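Local coordinates for protein aldo-keto reductase 1 (Coptotermes gestroi, PDB 5KET) that binds NADP and probably acts as an oxidoreductase, reducing carbonyl compounds as members of the aldo-keto reductase family do, at residues Q59-I64 with E107-D112; P89-R94 with V123-K128; Y200-E205 with E307-D312. One frame throughout, in Å; residues are numbered along the deposited sequence.

Contact 1. Residues Q59-I64 with E107-D112; sequences QNEAAI and EALQLD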
loop_
_atom_site.group_PDB
_atom_site.type_symbol
_atom_site.label_atom_id
_atom_site.label_comp_id
_atom_site.label_asym_id
_atom_site.label_seq_id
_atom_site.Cartn_x
_atom_site.Cartn_y
_atom_site.Cartn_z
ATOM N N GLN A 59 -2.331 -12.990 2.919
ATOM C CA GLN A 59 -2.726 -14.385 2.705
ATOM C C GLN A 59 -3.738 -14.532 1.565
ATOM O O GLN A 59 -4.703 -15.293 1.655
ATOM C CB GLN A 59 -3.268 -15.001 3.996
ATOM C CG GLN A 59 -2.292 -14.988 5.149
ATOM C CD GLN A 59 -2.994 -15.159 6.479
ATOM O OE1 GLN A 59 -2.366 -15.409 7.504
ATOM N NE2 GLN A 59 -4.312 -15.017 6.471
ATOM N N ASN A 60 -3.513 -13.797 0.475
ATOM C CA ASN A 60 -4.310 -13.943 -0.737
ATOM C C ASN A 60 -3.443 -14.080 -1.984
ATOM O O ASN A 60 -3.984 -14.135 -3.097
ATOM C CB ASN A 60 -5.272 -12.763 -0.896
ATOM C CG ASN A 60 -4.580 -11.430 -0.730
ATOM O OD1 ASN A 60 -3.467 -11.223 -1.212
ATOM N ND2 ASN A 60 -5.243 -10.511 -0.045
ATOM N N GLU A 61 -2.115 -14.153 -1.825
ATOM C CA GLU A 61 -1.215 -14.181 -2.974
ATOM C C GLU A 61 -1.439 -15.415 -3.837
ATOM O O GLU A 61 -1.416 -15.333 -5.067
ATOM C CB GLU A 61 0.238 -14.145 -2.515
ATOM C CG GLU A 61 0.554 -13.184 -1.395
ATOM C CD GLU A 61 2.020 -13.291 -0.971
ATOM O OE1 GLU A 61 2.354 -14.256 -0.244
ATOM O OE2 GLU A 61 2.836 -12.420 -1.368
ATOM N N ALA A 62 -1.622 -16.575 -3.200
ATOM C CA ALA A 62 -1.845 -17.807 -3.952
ATOM C C ALA A 62 -3.077 -17.690 -4.837
ATOM O O ALA A 62 -3.073 -18.143 -5.989
ATOM C CB ALA A 62 -1.983 -18.986 -2.990
ATOM N N ALA A 63 -4.142 -17.084 -4.312
ATOM C CA ALA A 63 -5.360 -16.921 -5.095
ATOM C C ALA A 63 -5.137 -15.991 -6.276
ATOM O O ALA A 63 -5.643 -16.238 -7.378
ATOM C CB ALA A 63 -6.476 -16.383 -4.209
ATOM N N ILE A 64 -4.414 -14.895 -6.048
ATOM C CA ILE A 64 -4.080 -13.981 -7.133
ATOM C C ILE A 64 -3.317 -14.726 -8.221
ATOM O O ILE A 64 -3.644 -14.628 -9.410
ATOM C CB ILE A 64 -3.287 -12.780 -6.585
ATOM C CG1 ILE A 64 -4.123 -12.053 -5.523
ATOM C CG2 ILE A 64 -2.856 -11.847 -7.705
ATOM C CD1 ILE A 64 -3.548 -10.745 -5.062
ATOM N N GLU A 107 6.237 -17.742 -5.463
ATOM C CA GLU A 107 5.688 -19.058 -5.798
ATOM C C GLU A 107 4.191 -19.136 -5.519
ATOM O O GLU A 107 3.479 -19.923 -6.159
ATOM C CB GLU A 107 6.399 -20.182 -5.036
ATOM C CG GLU A 107 7.867 -19.972 -4.779
ATOM C CD GLU A 107 8.461 -21.020 -3.854
ATOM O OE1 GLU A 107 9.552 -21.554 -4.182
ATOM O OE2 GLU A 107 7.839 -21.328 -2.803
ATOM N N ALA A 108 3.699 -18.349 -4.561
ATOM C CA ALA A 108 2.259 -18.261 -4.364
ATOM C C ALA A 108 1.609 -17.511 -5.515
ATOM O O ALA A 108 0.555 -17.919 -6.018
ATOM C CB ALA A 108 1.953 -17.584 -3.030
ATOM N N LEU A 109 2.229 -16.414 -5.946
ATOM C CA LEU A 109 1.803 -15.699 -7.141
ATOM C C LEU A 109 2.121 -16.455 -8.424
ATOM O O LEU A 109 1.605 -16.088 -9.485
ATOM C CB LEU A 109 2.472 -14.322 -7.171
ATOM C CG LEU A 109 2.371 -13.451 -5.902
ATOM C CD1 LEU A 109 3.346 -12.280 -5.954
ATOM C CD2 LEU A 109 0.931 -12.998 -5.727
ATOM N N GLN A 110 2.954 -17.496 -8.343
ATOM C CA GLN A 110 3.386 -18.276 -9.510
ATOM C C GLN A 110 4.010 -17.388 -10.587
ATOM O O GLN A 110 3.843 -17.621 -11.786
ATOM C CB GLN A 110 2.231 -19.097 -10.085
ATOM C CG GLN A 110 1.363 -19.769 -9.035
ATOM C CD GLN A 110 0.271 -20.633 -9.652
ATOM O OE1 GLN A 110 -0.759 -20.875 -9.046
ATOM N NE2 GLN A 110 0.505 -21.116 -10.856
ATOM N N LEU A 111 4.746 -16.370 -10.161
ATOM C CA LEU A 111 5.464 -15.492 -11.072
ATOM C C LEU A 111 6.966 -15.625 -10.867
ATOM O O LEU A 111 7.440 -16.038 -9.805
ATOM C CB LEU A 111 5.060 -14.028 -10.865
ATOM C CG LEU A 111 3.575 -13.763 -10.615
ATOM C CD1 LEU A 111 3.375 -12.326 -10.202
ATOM C CD2 LEU A 111 2.775 -14.154 -11.852
ATOM N N ASP A 112 7.717 -15.266 -11.906
ATOM C CA ASP A 112 9.168 -15.230 -11.824
ATOM C C ASP A 112 9.700 -13.904 -11.299
ATOM O O ASP A 112 10.892 -13.816 -10.973
ATOM C CB ASP A 112 9.781 -15.517 -13.196
ATOM C CG ASP A 112 9.516 -16.931 -13.664
ATOM O OD1 ASP A 112 9.464 -17.844 -12.810
ATOM O OD2 ASP A 112 9.358 -17.134 -14.888
#

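Contact 2. Residues P89-R94 with V123-K128; sequences PPIGNR and VGFQYK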
loop_
_atom_site.group_PDB
_atom_site.type_symbol
_atom_site.label_atom_id
_atom_site.label_comp_id
_atom_site.label_asym_id
_atom_site.label_seq_id
_atom_site.Cartn_x
_atom_site.Cartn_y
_atom_site.Cartn_z
ATOM N N PRO A 89 7.053 -9.265 4.903
ATOM C CA PRO A 89 6.307 -9.227 6.164
ATOM C C PRO A 89 7.166 -8.730 7.308
ATOM O O PRO A 89 8.368 -9.031 7.373
ATOM C CB PRO A 89 5.898 -10.697 6.382
ATOM C CG PRO A 89 6.336 -11.447 5.214
ATOM C CD PRO A 89 7.266 -10.631 4.411
ATOM N N PRO A 90 6.579 -8.013 8.278
ATOM C CA PRO A 90 7.348 -7.548 9.446
ATOM C C PRO A 90 8.173 -8.639 10.118
ATOM O O PRO A 90 9.154 -8.332 10.800
ATOM C CB PRO A 90 6.262 -7.000 10.378
ATOM C CG PRO A 90 5.182 -6.551 9.459
ATOM C CD PRO A 90 5.196 -7.513 8.299
ATOM N N ILE A 91 7.806 -9.911 9.920
ATOM C CA ILE A 91 8.614 -11.008 10.454
ATOM C C ILE A 91 9.838 -11.295 9.605
ATOM O O ILE A 91 10.582 -12.238 9.909
ATOM C CB ILE A 91 7.816 -12.318 10.594
ATOM C CG1 ILE A 91 7.309 -12.780 9.226
ATOM C CG2 ILE A 91 6.685 -12.148 11.598
ATOM C CD1 ILE A 91 6.634 -14.139 9.252
ATOM N N GLY A 92 10.069 -10.515 8.551
ATOM C CA GLY A 92 11.265 -10.662 7.743
ATOM C C GLY A 92 12.106 -9.403 7.641
ATOM O O GLY A 92 12.935 -9.300 6.732
ATOM N N ASN A 93 11.934 -8.451 8.560
ATOM C CA ASN A 93 12.722 -7.214 8.548
ATOM C C ASN A 93 14.125 -7.461 9.091
ATOM O O ASN A 93 14.605 -6.831 10.036
ATOM C CB ASN A 93 12.013 -6.122 9.327
ATOM C CG ASN A 93 10.629 -5.913 8.846
ATOM O OD1 ASN A 93 9.953 -6.866 8.487
ATOM N ND2 ASN A 93 10.196 -4.670 8.798
ATOM N N ARG A 94 14.788 -8.405 8.443
ATOM C CA ARG A 94 16.185 -8.706 8.661
ATOM C C ARG A 94 16.751 -9.064 7.294
ATOM O O ARG A 94 16.087 -9.744 6.507
ATOM C CB ARG A 94 16.353 -9.848 9.671
ATOM C CG ARG A 94 15.630 -11.113 9.260
ATOM C CD ARG A 94 15.194 -11.966 10.448
ATOM N NE ARG A 94 13.962 -11.461 11.050
ATOM C CZ ARG A 94 13.916 -10.795 12.199
ATOM N NH1 ARG A 94 15.034 -10.570 12.879
ATOM N NH2 ARG A 94 12.762 -10.359 12.677
ATOM N N VAL A 123 8.862 -1.522 11.443
ATOM C CA VAL A 123 8.940 -2.218 12.721
ATOM C C VAL A 123 8.997 -3.706 12.441
ATOM O O VAL A 123 8.096 -4.264 11.813
ATOM C CB VAL A 123 7.738 -1.878 13.619
ATOM C CG1 VAL A 123 7.766 -2.714 14.891
ATOM C CG2 VAL A 123 7.692 -0.378 13.924
ATOM N N GLY A 124 10.062 -4.358 12.898
ATOM C CA GLY A 124 10.217 -5.780 12.676
ATOM C C GLY A 124 9.594 -6.620 13.780
ATOM O O GLY A 124 9.534 -6.221 14.938
ATOM N N PHE A 125 9.099 -7.788 13.393
ATOM C CA PHE A 125 8.731 -8.829 14.338
ATOM C C PHE A 125 9.838 -9.872 14.320
ATOM O O PHE A 125 10.482 -10.089 13.293
ATOM C CB PHE A 125 7.399 -9.504 13.988
ATOM C CG PHE A 125 6.260 -8.556 13.735
ATOM C CD1 PHE A 125 6.326 -7.225 14.108
ATOM C CD2 PHE A 125 5.110 -9.015 13.121
ATOM C CE1 PHE A 125 5.274 -6.370 13.860
ATOM C CE2 PHE A 125 4.058 -8.170 12.877
ATOM C CZ PHE A 125 4.138 -6.840 13.244
ATOM N N GLN A 126 10.072 -10.509 15.462
ATOM C CA GLN A 126 11.023 -11.605 15.466
ATOM C C GLN A 126 10.427 -12.770 14.712
ATOM O O GLN A 126 9.263 -13.126 14.907
ATOM C CB GLN A 126 11.382 -12.049 16.880
ATOM C CG GLN A 126 11.388 -10.973 17.890
ATOM C CD GLN A 126 11.426 -11.563 19.271
ATOM O OE1 GLN A 126 11.473 -12.769 19.419
ATOM N NE2 GLN A 126 11.393 -10.730 20.289
ATOM N N TYR A 127 11.222 -13.367 13.842
ATOM C CA TYR A 127 10.753 -14.497 13.057
ATOM C C TYR A 127 10.646 -15.682 14.007
ATOM O O TYR A 127 11.653 -16.255 14.432
ATOM C CB TYR A 127 11.692 -14.741 11.873
ATOM C CG TYR A 127 11.325 -15.960 11.095
ATOM C CD1 TYR A 127 10.490 -15.883 9.984
ATOM C CD2 TYR A 127 11.796 -17.201 11.484
ATOM C CE1 TYR A 127 10.138 -17.038 9.288
ATOM C CE2 TYR A 127 11.458 -18.337 10.813
ATOM C CZ TYR A 127 10.637 -18.268 9.722
ATOM O OH TYR A 127 10.355 -19.465 9.108
ATOM N N LYS A 128 9.422 -16.030 14.397
ATOM C CA LYS A 128 9.147 -17.210 15.205
ATOM C C LYS A 128 8.518 -18.328 14.390
ATOM O O LYS A 128 8.142 -19.368 14.950
ATOM C CB LYS A 128 8.234 -16.865 16.399
#

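Contact 3. Residues Y200-E205 with E307-D312; sequences YFQQRE and ELDSLD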
loop_
_atom_site.group_PDB
_atom_site.type_symbol
_atom_site.label_atom_id
_atom_site.label_comp_id
_atom_site.label_asym_id
_atom_site.label_seq_id
_atom_site.Cartn_x
_atom_site.Cartn_y
_atom_site.Cartn_z
ATOM N N TYR A 200 -8.711 13.248 3.948
ATOM C CA TYR A 200 -8.631 13.518 5.379
ATOM C C TYR A 200 -7.209 13.429 5.924
ATOM O O TYR A 200 -6.969 13.867 7.053
ATOM C CB TYR A 200 -9.537 12.556 6.156
ATOM C CG TYR A 200 -11.011 12.877 6.035
ATOM C CD1 TYR A 200 -11.432 14.086 5.489
ATOM C CD2 TYR A 200 -11.980 11.976 6.475
ATOM C CE1 TYR A 200 -12.782 14.390 5.377
ATOM C CE2 TYR A 200 -13.325 12.273 6.373
ATOM C CZ TYR A 200 -13.720 13.478 5.819
ATOM O OH TYR A 200 -15.054 13.772 5.711
ATOM N N PHE A 201 -6.268 12.891 5.135
ATOM C CA PHE A 201 -4.890 12.605 5.505
ATOM C C PHE A 201 -4.045 12.727 4.232
ATOM O O PHE A 201 -3.517 11.758 3.684
ATOM C CB PHE A 201 -4.780 11.217 6.138
ATOM C CG PHE A 201 -3.510 10.987 6.904
ATOM C CD1 PHE A 201 -3.141 11.830 7.939
ATOM C CD2 PHE A 201 -2.695 9.912 6.599
ATOM C CE1 PHE A 201 -1.977 11.610 8.639
ATOM C CE2 PHE A 201 -1.535 9.687 7.296
ATOM C CZ PHE A 201 -1.174 10.542 8.315
ATOM N N GLN A 202 -3.910 13.957 3.729
ATOM C CA GLN A 202 -3.329 14.167 2.405
ATOM C C GLN A 202 -1.809 14.019 2.371
ATOM O O GLN A 202 -1.246 13.877 1.276
ATOM C CB GLN A 202 -3.722 15.548 1.879
ATOM C CG GLN A 202 -5.194 15.671 1.575
ATOM C CD GLN A 202 -5.636 17.093 1.332
ATOM O OE1 GLN A 202 -6.794 17.441 1.567
ATOM N NE2 GLN A 202 -4.723 17.928 0.867
ATOM N N GLN A 203 -1.137 14.056 3.523
ATOM C CA GLN A 203 0.308 13.848 3.607
ATOM C C GLN A 203 1.050 14.820 2.697
ATOM O O GLN A 203 2.013 14.451 2.021
ATOM C CB GLN A 203 0.692 12.395 3.287
ATOM C CG GLN A 203 0.124 11.363 4.247
ATOM C CD GLN A 203 1.158 10.816 5.214
ATOM O OE1 GLN A 203 1.926 11.573 5.818
ATOM N NE2 GLN A 203 1.164 9.492 5.394
ATOM N N ARG A 204 0.586 16.076 2.684
ATOM C CA ARG A 204 1.236 17.112 1.884
ATOM C C ARG A 204 2.743 17.095 2.078
ATOM O O ARG A 204 3.510 17.082 1.108
ATOM C CB ARG A 204 0.688 18.496 2.248
ATOM C CG ARG A 204 -0.760 18.534 2.613
ATOM C CD ARG A 204 -1.595 18.233 1.419
ATOM N NE ARG A 204 -1.010 18.802 0.229
ATOM C CZ ARG A 204 -1.634 18.878 -0.929
ATOM N NH1 ARG A 204 -2.869 18.422 -1.059
ATOM N NH2 ARG A 204 -1.019 19.408 -1.970
ATOM N N GLU A 205 3.177 17.073 3.340
ATOM C CA GLU A 205 4.594 17.213 3.647
ATOM C C GLU A 205 5.392 15.999 3.186
ATOM O O GLU A 205 6.487 16.141 2.632
ATOM C CB GLU A 205 4.773 17.441 5.142
ATOM C CG GLU A 205 4.311 18.800 5.584
ATOM C CD GLU A 205 4.588 19.057 7.049
ATOM O OE1 GLU A 205 4.212 18.209 7.892
ATOM O OE2 GLU A 205 5.211 20.097 7.349
ATOM N N GLU A 307 -11.125 23.240 -1.999
ATOM C CA GLU A 307 -12.101 22.760 -1.031
ATOM C C GLU A 307 -11.709 21.377 -0.526
ATOM O O GLU A 307 -11.805 21.096 0.674
ATOM C CB GLU A 307 -13.499 22.729 -1.642
ATOM C CG GLU A 307 -13.896 23.986 -2.391
ATOM C CD GLU A 307 -15.053 23.732 -3.345
ATOM O OE1 GLU A 307 -15.007 24.201 -4.505
ATOM O OE2 GLU A 307 -16.010 23.044 -2.934
ATOM N N LEU A 308 -11.242 20.505 -1.424
ATOM C CA LEU A 308 -10.757 19.199 -0.985
ATOM C C LEU A 308 -9.491 19.332 -0.151
ATOM O O LEU A 308 -9.270 18.537 0.774
ATOM C CB LEU A 308 -10.521 18.287 -2.193
ATOM C CG LEU A 308 -11.754 18.014 -3.064
ATOM C CD1 LEU A 308 -11.462 16.968 -4.124
ATOM C CD2 LEU A 308 -12.972 17.618 -2.229
ATOM N N ASP A 309 -8.650 20.322 -0.455
ATOM C CA ASP A 309 -7.485 20.565 0.383
ATOM C C ASP A 309 -7.894 21.009 1.784
ATOM O O ASP A 309 -7.221 20.666 2.763
ATOM C CB ASP A 309 -6.567 21.602 -0.273
ATOM C CG ASP A 309 -5.763 21.032 -1.440
ATOM O OD1 ASP A 309 -5.686 19.790 -1.579
ATOM O OD2 ASP A 309 -5.195 21.834 -2.214
ATOM N N SER A 310 -8.996 21.758 1.904
ATOM C CA SER A 310 -9.439 22.195 3.224
ATOM C C SER A 310 -9.860 21.021 4.095
ATOM O O SER A 310 -9.799 21.108 5.328
ATOM C CB SER A 310 -10.587 23.196 3.100
ATOM O OG SER A 310 -10.113 24.472 2.706
ATOM N N LEU A 311 -10.275 19.917 3.480
ATOM C CA LEU A 311 -10.774 18.789 4.247
ATOM C C LEU A 311 -9.679 18.088 5.033
ATOM O O LEU A 311 -9.991 17.343 5.969
ATOM C CB LEU A 311 -11.450 17.796 3.310
ATOM C CG LEU A 311 -12.749 18.292 2.683
ATOM C CD1 LEU A 311 -13.282 17.210 1.766
ATOM C CD2 LEU A 311 -13.731 18.715 3.766
ATOM N N ASP A 312 -8.417 18.323 4.680
ATOM C CA ASP A 312 -7.296 17.586 5.260
ATOM C C ASP A 312 -7.213 17.804 6.766
ATOM O O ASP A 312 -7.263 18.940 7.247
ATOM C CB ASP A 312 -5.996 18.015 4.575
ATOM C CG ASP A 312 -4.757 17.318 5.131
ATOM O OD1 ASP A 312 -4.894 16.284 5.825
ATOM O OD2 ASP A 312 -3.636 17.806 4.848
#

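Contact 1. Residues Q59-I64 with E107-D112
The carboxylate oxygen OE2 of E61 is held by two hydroxyls, hydrogen-bonded to that of T86 on strand 83-88 and weakly to that of S105 on helix 98-109, while the base of the same side chain packs against A108 and L109. With CG anti to the carbonyl carbon (chi1 -43°) and the chain extended beyond it, the carboxylate is carried away from this packing to the two hydroxyls. At the root of the chain, E61 CB lies 3.5 Å from CD2 of L109 and 3.9 Å from CB of A108. The L109 methyl CD2 also comes 3.4 Å from E61 O, and it touches I64, whose CB is 4.3 Å away. On the more solvent-exposed side the two alanines meet, with A62 CB 4.2 Å from A108 CB. Here the backbones approach closely: A62 CA directs its hydrogen at A108 O, 3.2 Å away, in a nearly straight C-H...O contact (168° at the hydrogen). No conventional hydrogen bond joins the two segments. The first turn of helix 61-73 thus packs against the last turn of helix 98-109, which ends in a Schellman motif with Q110, of positive phi, as its C-prime residue. These are successive outer helices of the (beta/alpha)8 barrel. The small alanine side chains let the helix ends come close, and the apolar packing covers the stem of E61. Its buried carboxylate depends on hydroxyls beyond the two segments, which would probably help to stabilise a negative charge there and tie the helix start to the neighbouring strand.

Contact 2. Residues P89-R94 with V123-K128
P90 sits squarely on the ring of F125: its CB lies 3.4 Å from the ring centroid and only 5° off the ring normal, a CH-pi contact over the centre of one face. The proline and the phenylalanine run side by side, pointing the same way. I91 CG2, anti to its own carbonyl carbon while CG1 stands between N and C (chi1 61°), is set at the edge of the same ring, 3.8 Å from F125 CD2. Further out, CD1 of I91 touches CD1 of Y127 at 4.3 Å, and I91 O lies in the plane of the tyrosine ring at its edge, 3.6 Å from Y127 CD1. F142, edge-to-face, and W134 add further aromatic contacts to F125. An alanine in place of F125 would probably leave P90 CB without the face it rests on and open a gap beside F142 and W134. At the polar edge, F125 N donates a hydrogen bond to P90 O at 2.7 Å. R94 crosses Y127 at about a right angle, and its NH1 forms a salt bridge with D145, on the strand that pairs with 124-125. The loop after strand 83-88 is therefore docked on strand 124-125 by a proline-phenylalanine CH-pi contact and one backbone bond, with the charge kept at the margin. This apolar packing lies next to H120, predicted to bind substrate, consistent with a place at the edge of the active site.

Contact 3. Residues Y200-E205 with E307-D312
D312 reaches Q202 first through its CB, which lies 3.4 Å from CD of the glutamine amide. CG, anti to the backbone N (chi1 179°), swings the carboxylate across to Q202, where it is stacked on that amide with the two planes 27° apart. OD1 is hydrogen-bonded to R314 N just along the chain and takes a weak bond from Q202 N at 3.3 Å. OD2 meets aliphatic carbon: CB of Q202 and CG of R204, each 3.7 Å away. Beyond that CG the arginine bends at chi2 and chi3, and its NH1 forms a salt bridge with D309 OD1 at 3.2 Å, the guanidinium and carboxylate planes 81° apart. Because R275 brings a second guanidinium close to R204, D309 probably offsets some like-charge repulsion. Y200 packs on L311, with Y200 CE1 4.2 Å from L311 CB; its OH is hydrogen-bonded to D250, and its ring takes a cation-pi contact from K313. The start of helix 204-212 and the residues before it are thus joined to the end of helix 302-310. That helix packs on helix 251-260, consistent with the two extra helices that aldo-keto reductases add to their (beta/alpha)8 barrel.

Overall arrangement
Contact 2 uses the loop after strand 83-88, and contact 1 the end of helix 98-109, to which that loop leads. Their centres are about 20 Å apart and their nearest atoms about 7 Å, so they do not touch, but I91 of contact 2 packs on F101 of that helix. Both are mainly buried, one a helix pair without conventional hydrogen bonds between its segments, the other an aromatic loop packing with a single backbone bond. Contact 3 lies on the opposite side of the chain's centre, about 35 and 32 Å away between centres. Only partly buried, it combines a salt bridge and a weak backbone-to-carboxylate bond with tyrosine-leucine packing.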